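Putative uncharacterized protein (Chaetomium thermophilum, PDB 5IJP) binds inositol hexakisphosphate through its helical SPX domain, and as a Vtc4 probably senses inositol polyphosphates in the control of phosphate homeostasis. Local coordinates at residues A[74-77]-A[78-81]; A[172-175]-A[176-180]. All blocks are in the same frame, centred on the assembly; numbering follows the deposited sequence.

Contact 1: residues A[74-77]-A[78-81]; sequences QVKA and MEIS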
ATOM      1  N   GLN A  74       0.360   6.535  -4.454  1.00 63.38           N
ATOM      2  CA  GLN A  74       0.088   7.346  -5.638  1.00 64.29           C
ATOM      3  C   GLN A  74       1.351   7.618  -6.458  1.00 69.34           C
ATOM      4  O   GLN A  74       1.345   7.370  -7.664  1.00 69.23           O
ATOM      5  CB  GLN A  74      -0.602   8.664  -5.243  1.00 66.60           C
ATOM      6  CG  GLN A  74      -1.050   9.508  -6.432  1.00 81.34           C
ATOM      7  CD  GLN A  74      -1.907  10.666  -6.014  1.00 99.78           C
ATOM      8  OE1 GLN A  74      -3.051  10.498  -5.580  1.00 95.60           O
ATOM      9  NE2 GLN A  74      -1.379  11.871  -6.155  1.00 91.74           N
ATOM     10  N   VAL A  75       2.413   8.148  -5.809  1.00 66.87           N
ATOM     11  CA  VAL A  75       3.699   8.503  -6.429  1.00 68.01           C
ATOM     12  C   VAL A  75       4.318   7.303  -7.161  1.00 71.65           C
ATOM     13  O   VAL A  75       4.683   7.432  -8.330  1.00 71.88           O
ATOM     14  CB  VAL A  75       4.689   9.168  -5.421  1.00 72.96           C
ATOM     15  CG1 VAL A  75       6.015   9.531  -6.088  1.00 74.26           C
ATOM     16  CG2 VAL A  75       4.073  10.404  -4.769  1.00 73.78           C
ATOM     17  N   LYS A  76       4.395   6.139  -6.486  1.00 67.54           N
ATOM     18  CA  LYS A  76       4.977   4.918  -7.041  1.00 67.27           C
ATOM     19  C   LYS A  76       4.174   4.335  -8.213  1.00 71.34           C
ATOM     20  O   LYS A  76       4.779   3.997  -9.232  1.00 71.55           O
ATOM     21  CB  LYS A  76       5.218   3.868  -5.943  1.00 69.24           C
ATOM     22  CG  LYS A  76       6.239   2.796  -6.326  1.00 86.11           C
ATOM     23  CD  LYS A  76       7.691   3.235  -6.090  1.00 97.96           C
ATOM     24  CE  LYS A  76       8.647   2.661  -7.112  1.00109.39           C
ATOM     25  NZ  LYS A  76       8.842   1.194  -6.953  1.00117.89           N
ATOM     26  N   ALA A  77       2.832   4.235  -8.082  1.00 67.55           N
ATOM     27  CA  ALA A  77       1.947   3.701  -9.128  1.00 67.49           C
ATOM     28  C   ALA A  77       1.970   4.543 -10.402  1.00 72.96           C
ATOM     29  O   ALA A  77       1.976   3.982 -11.500  1.00 72.96           O
ATOM     30  CB  ALA A  77       0.526   3.577  -8.610  1.00 67.78           C
ATOM     31  N   MET A  78       1.995   5.881 -10.254  1.00 70.60           N
ATOM     32  CA  MET A  78       2.041   6.830 -11.367  1.00 71.94           C
ATOM     33  C   MET A  78       3.381   6.779 -12.090  1.00 76.53           C
ATOM     34  O   MET A  78       3.417   6.948 -13.310  1.00 77.11           O
ATOM     35  CB  MET A  78       1.729   8.244 -10.884  1.00 75.36           C
ATOM     36  CG  MET A  78       0.246   8.544 -10.855  1.00 79.40           C
ATOM     37  SD  MET A  78      -0.173  10.084 -10.003  1.00 84.98           S
ATOM     38  CE  MET A  78       0.763  11.249 -10.952  1.00 83.87           C
ATOM     39  N   GLU A  79       4.476   6.526 -11.340  1.00 72.86           N
ATOM     40  CA  GLU A  79       5.828   6.374 -11.883  1.00 73.43           C
ATOM     41  C   GLU A  79       5.900   5.075 -12.687  1.00 76.81           C
ATOM     42  O   GLU A  79       6.547   5.045 -13.733  1.00 77.33           O
ATOM     43  CB  GLU A  79       6.877   6.378 -10.761  1.00 74.83           C
ATOM     44  CG  GLU A  79       7.311   7.775 -10.348  1.00 86.70           C
ATOM     45  CD  GLU A  79       8.041   7.905  -9.022  1.00107.60           C
ATOM     46  OE1 GLU A  79       8.120   6.906  -8.269  1.00 99.61           O
ATOM     47  OE2 GLU A  79       8.516   9.024  -8.724  1.00103.40           O
ATOM     48  N   ILE A  80       5.200   4.018 -12.209  1.00 72.13           N
ATOM     49  CA  ILE A  80       5.093   2.711 -12.863  1.00 71.64           C
ATOM     50  C   ILE A  80       4.282   2.860 -14.165  1.00 76.22           C
ATOM     51  O   ILE A  80       4.696   2.331 -15.196  1.00 76.42           O
ATOM     52  CB  ILE A  80       4.533   1.628 -11.887  1.00 73.71           C
ATOM     53  CG1 ILE A  80       5.605   1.225 -10.844  1.00 73.91           C
ATOM     54  CG2 ILE A  80       4.019   0.388 -12.634  1.00 74.51           C
ATOM     55  CD1 ILE A  80       5.066   0.615  -9.533  1.00 79.66           C
ATOM     56  N   SER A  81       3.160   3.621 -14.119  1.00 72.99           N
ATOM     57  CA  SER A  81       2.296   3.907 -15.274  1.00 73.80           C
ATOM     58  C   SER A  81       3.071   4.660 -16.362  1.00 78.92           C
ATOM     59  O   SER A  81       2.858   4.408 -17.549  1.00 79.32           O
ATOM     60  CB  SER A  81       1.072   4.711 -14.847  1.00 77.72           C
ATOM     61  OG  SER A  81       0.224   3.951 -14.001  1.00 86.44           O
TER
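Met78, Glu79, Ile80 and Ser81 each donate their backbone N-H to the carbonyl four residues back, on Gln74, Val75, Lys76 and Ala77, so that 74-81 forms two unbroken alpha-helical turns. At the end of this run the serine adds a second bond: Ser81 OG gives its proton to Ala77 O at 3.1 Å, while Ser81 N reaches the same oxygen at 2.9 Å. The two donors come from opposite faces of the carbonyl plane, the hydroxyl lying 36° out of it. The hydroxyl can fold back because OG stands beside its own backbone N (chi1 -66°), and the polar tip is thereby satisfied within the helix.

The other side chains meet four residues apart. Gln74 and Met78 run side by side in the same direction, Gln74 CG lying 3.7 Å from Met78 SD. Val75 and Glu79 repeat the arrangement one residue on, with the methyl Val75 CG1 3.7 Å from the carboxylate oxygen Glu79 OE2. Lys76 NZ stays 5.9 Å from Glu79 OE1, too far for a salt bridge, though the opposite charges probably attract. The lysine chain bends at each torsion past CG, and its amine has a weak hydrogen bond to Tyr15 OH and a long, weak ion pair with Asp126. Where the helix turns toward the bundle, the buried Ile80 sets CD1 4.1 Å from CG of the partly exposed Lys76, the two chains crossing at a slant.

Ala77 and Ile80 face helix 110-151, against Leu130 and against Ile123 and Val127, respectively, while Gln74, Val75, Met78 and Glu79 form a mixed outer side. Such i to i+4 packing with a serine back-bond is typical of a long helix, here helix 52-97 of the SPX helical bundle.

Contact 2: residues A[172-175]-A[176-180]; sequences ENYD and ASVVR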
ATOM      1  N   GLU A 172      -8.020   2.924 -11.741  1.00 73.63           N
ATOM      2  CA  GLU A 172      -8.645   2.380 -12.953  1.00 75.04           C
ATOM      3  C   GLU A 172      -7.660   2.357 -14.133  1.00 78.72           C
ATOM      4  O   GLU A 172      -7.592   1.356 -14.850  1.00 78.89           O
ATOM      5  CB  GLU A 172      -9.917   3.166 -13.313  1.00 78.50           C
ATOM      6  CG  GLU A 172     -10.852   2.423 -14.252  1.00 91.07           C
ATOM      7  CD  GLU A 172     -11.948   3.277 -14.855  1.00114.77           C
ATOM      8  OE1 GLU A 172     -13.121   3.112 -14.449  1.00110.70           O
ATOM      9  OE2 GLU A 172     -11.637   4.108 -15.740  1.00109.55           O
ATOM     10  N   ASN A 173      -6.895   3.450 -14.315  1.00 74.70           N
ATOM     11  CA  ASN A 173      -5.901   3.592 -15.383  1.00 74.54           C
ATOM     12  C   ASN A 173      -4.638   2.774 -15.097  1.00 75.81           C
ATOM     13  O   ASN A 173      -3.996   2.302 -16.036  1.00 75.67           O
ATOM     14  CB  ASN A 173      -5.553   5.067 -15.614  1.00 76.97           C
ATOM     15  CG  ASN A 173      -6.747   5.944 -15.917  1.00105.67           C
ATOM     16  OD1 ASN A 173      -7.251   6.668 -15.050  1.00102.49           O
ATOM     17  ND2 ASN A 173      -7.227   5.900 -17.153  1.00 98.94           N
ATOM     18  N   TYR A 174      -4.287   2.609 -13.805  1.00 70.37           N
ATOM     19  CA  TYR A 174      -3.120   1.848 -13.353  1.00 68.68           C
ATOM     20  C   TYR A 174      -3.309   0.347 -13.567  1.00 71.88           C
ATOM     21  O   TYR A 174      -2.378  -0.313 -14.024  1.00 71.29           O
ATOM     22  CB  TYR A 174      -2.779   2.163 -11.880  1.00 68.65           C
ATOM     23  CG  TYR A 174      -1.663   1.313 -11.309  1.00 69.55           C
ATOM     24  CD1 TYR A 174      -0.332   1.563 -11.633  1.00 71.42           C
ATOM     25  CD2 TYR A 174      -1.936   0.260 -10.440  1.00 69.85           C
ATOM     26  CE1 TYR A 174       0.697   0.776 -11.119  1.00 71.72           C
ATOM     27  CE2 TYR A 174      -0.915  -0.536  -9.925  1.00 70.23           C
ATOM     28  CZ  TYR A 174       0.401  -0.272 -10.264  1.00 77.83           C
ATOM     29  OH  TYR A 174       1.412  -1.051  -9.756  1.00 78.79           O
ATOM     30  N   ASP A 175      -4.502  -0.191 -13.224  1.00 68.43           N
ATOM     31  CA  ASP A 175      -4.832  -1.611 -13.384  1.00 68.59           C
ATOM     32  C   ASP A 175      -4.776  -2.043 -14.849  1.00 73.33           C
ATOM     33  O   ASP A 175      -4.288  -3.135 -15.137  1.00 73.15           O
ATOM     34  CB  ASP A 175      -6.200  -1.942 -12.759  1.00 71.01           C
ATOM     35  CG  ASP A 175      -6.236  -1.923 -11.239  1.00 78.43           C
ATOM     36  OD1 ASP A 175      -5.222  -2.306 -10.610  1.00 77.39           O
ATOM     37  OD2 ASP A 175      -7.295  -1.571 -10.678  1.00 84.71           O
ATOM     38  N   ALA A 176      -5.228  -1.164 -15.770  1.00 70.65           N
ATOM     39  CA  ALA A 176      -5.202  -1.387 -17.217  1.00 71.87           C
ATOM     40  C   ALA A 176      -3.759  -1.404 -17.737  1.00 75.07           C
ATOM     41  O   ALA A 176      -3.450  -2.177 -18.644  1.00 75.68           O
ATOM     42  CB  ALA A 176      -6.001  -0.305 -17.928  1.00 74.00           C
ATOM     43  N   SER A 177      -2.880  -0.564 -17.143  1.00 70.22           N
ATOM     44  CA  SER A 177      -1.456  -0.467 -17.481  1.00 69.47           C
ATOM     45  C   SER A 177      -0.711  -1.750 -17.088  1.00 72.82           C
ATOM     46  O   SER A 177       0.159  -2.196 -17.837  1.00 72.70           O
ATOM     47  CB  SER A 177      -0.823   0.745 -16.801  1.00 71.92           C
ATOM     48  OG  SER A 177      -1.457   1.954 -17.187  1.00 81.28           O
ATOM     49  N   VAL A 178      -1.070  -2.344 -15.923  1.00 68.76           N
ATOM     50  CA  VAL A 178      -0.502  -3.596 -15.396  1.00 68.42           C
ATOM     51  C   VAL A 178      -0.913  -4.771 -16.311  1.00 74.15           C
ATOM     52  O   VAL A 178      -0.094  -5.656 -16.569  1.00 74.21           O
ATOM     53  CB  VAL A 178      -0.873  -3.818 -13.896  1.00 71.37           C
ATOM     54  CG1 VAL A 178      -0.411  -5.183 -13.387  1.00 71.51           C
ATOM     55  CG2 VAL A 178      -0.296  -2.711 -13.018  1.00 69.83           C
ATOM     56  N   VAL A 179      -2.166  -4.744 -16.824  1.00 72.08           N
ATOM     57  CA  VAL A 179      -2.723  -5.740 -17.753  1.00 74.00           C
ATOM     58  C   VAL A 179      -1.923  -5.712 -19.073  1.00 78.93           C
ATOM     59  O   VAL A 179      -1.529  -6.771 -19.568  1.00 79.56           O
ATOM     60  CB  VAL A 179      -4.260  -5.552 -17.955  1.00 79.16           C
ATOM     61  CG1 VAL A 179      -4.783  -6.321 -19.169  1.00 81.35           C
ATOM     62  CG2 VAL A 179      -5.030  -5.956 -16.701  1.00 78.74           C
ATOM     63  N   ARG A 180      -1.649  -4.498 -19.604  1.00 75.28           N
ATOM     64  CA  ARG A 180      -0.863  -4.291 -20.827  1.00 75.90           C
ATOM     65  C   ARG A 180       0.583  -4.752 -20.627  1.00 79.51           C
ATOM     66  O   ARG A 180       1.141  -5.386 -21.520  1.00 80.20           O
ATOM     67  CB  ARG A 180      -0.894  -2.820 -21.273  1.00 75.83           C
ATOM     68  CG  ARG A 180      -2.239  -2.354 -21.825  1.00 86.16           C
ATOM     69  CD  ARG A 180      -2.136  -1.019 -22.545  1.00 94.75           C
ATOM     70  NE  ARG A 180      -1.782   0.082 -21.646  1.00100.43           N
ATOM     71  CZ  ARG A 180      -2.660   0.855 -21.016  1.00113.20           C
ATOM     72  NH1 ARG A 180      -3.964   0.658 -21.174  1.00101.51           N
ATOM     73  NH2 ARG A 180      -2.244   1.831 -20.220  1.00 97.86           N
TER
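Helix 171-190, the last helix of the SPX domain, holds this contact, in which Ser177 ties its hydroxyl back to its own helix and Val178 lies over the ring of Tyr174. Ser177 OG donates to Asn173 O at 2.8 Å, and Ser177 N reaches that carbonyl at 3.3 Å, the longer of the two bonds. The donors approach from opposite faces of the carbonyl plane, the amide tilted 32° from it and the hydroxyl rather less. With OG set beside the backbone N (chi1 -59°), the short side chain hangs back over the preceding turn. Without the hydroxyl, as with an alanine here, Asn173 O is likely to keep only the longer amide bond from this residue, and the side facing Ser81 and Ile84 would probably lose its polar group.

One residue on, Val178 N bonds to Tyr174 O, and the side chains of the same pair make a CH-pi contact. The methyl Val178 CG2 sits over one ring face, 3.9 Å from the centroid of the Tyr174 ring and displaced toward its rim, with Tyr174 CZ its closest ring atom at 3.7 Å. Val178 CG2 lies beside the backbone N of its own residue and is thereby turned back over the ring. Val179 N bonds to Asp175 O at 3.2 Å, continuing the i to i+4 pattern.

Arg180 lays one guanidinium face near Ser177 CA and Ala176 O, and its NE forms a salt bridge with Glu88 of helix 52-97. Tyr174 packs between that helix and helix 110-151, touching Val127 and Leu130 on the latter; Val178 also meets Val127, and Ser177 rests on Ile84.

In the fold
Contacts 1 and 2 lie on different helices of the bundle, with centres about 11 Å apart, and meet directly through Tyr174. Its ring carbon CD1 is 3.3 Å from Ala77 O and 3.4 Å from Ser81 OG, so the serine-gripped carbonyl of contact 1 borders the ring over which Val178 CG2 lies in contact 2. Ile80 CG2 adds a methyl 3.7 Å from Tyr174 CE1. The two serines that fold back on their own helices face each other across the interface, Ser81 OG and Ser177 OG being 4.1 Å apart. Neither contact includes a residue of the inositol hexakisphosphate pocket, which is lined by Lys2, Tyr22, Lys26, Lys30 and Lys147, among others.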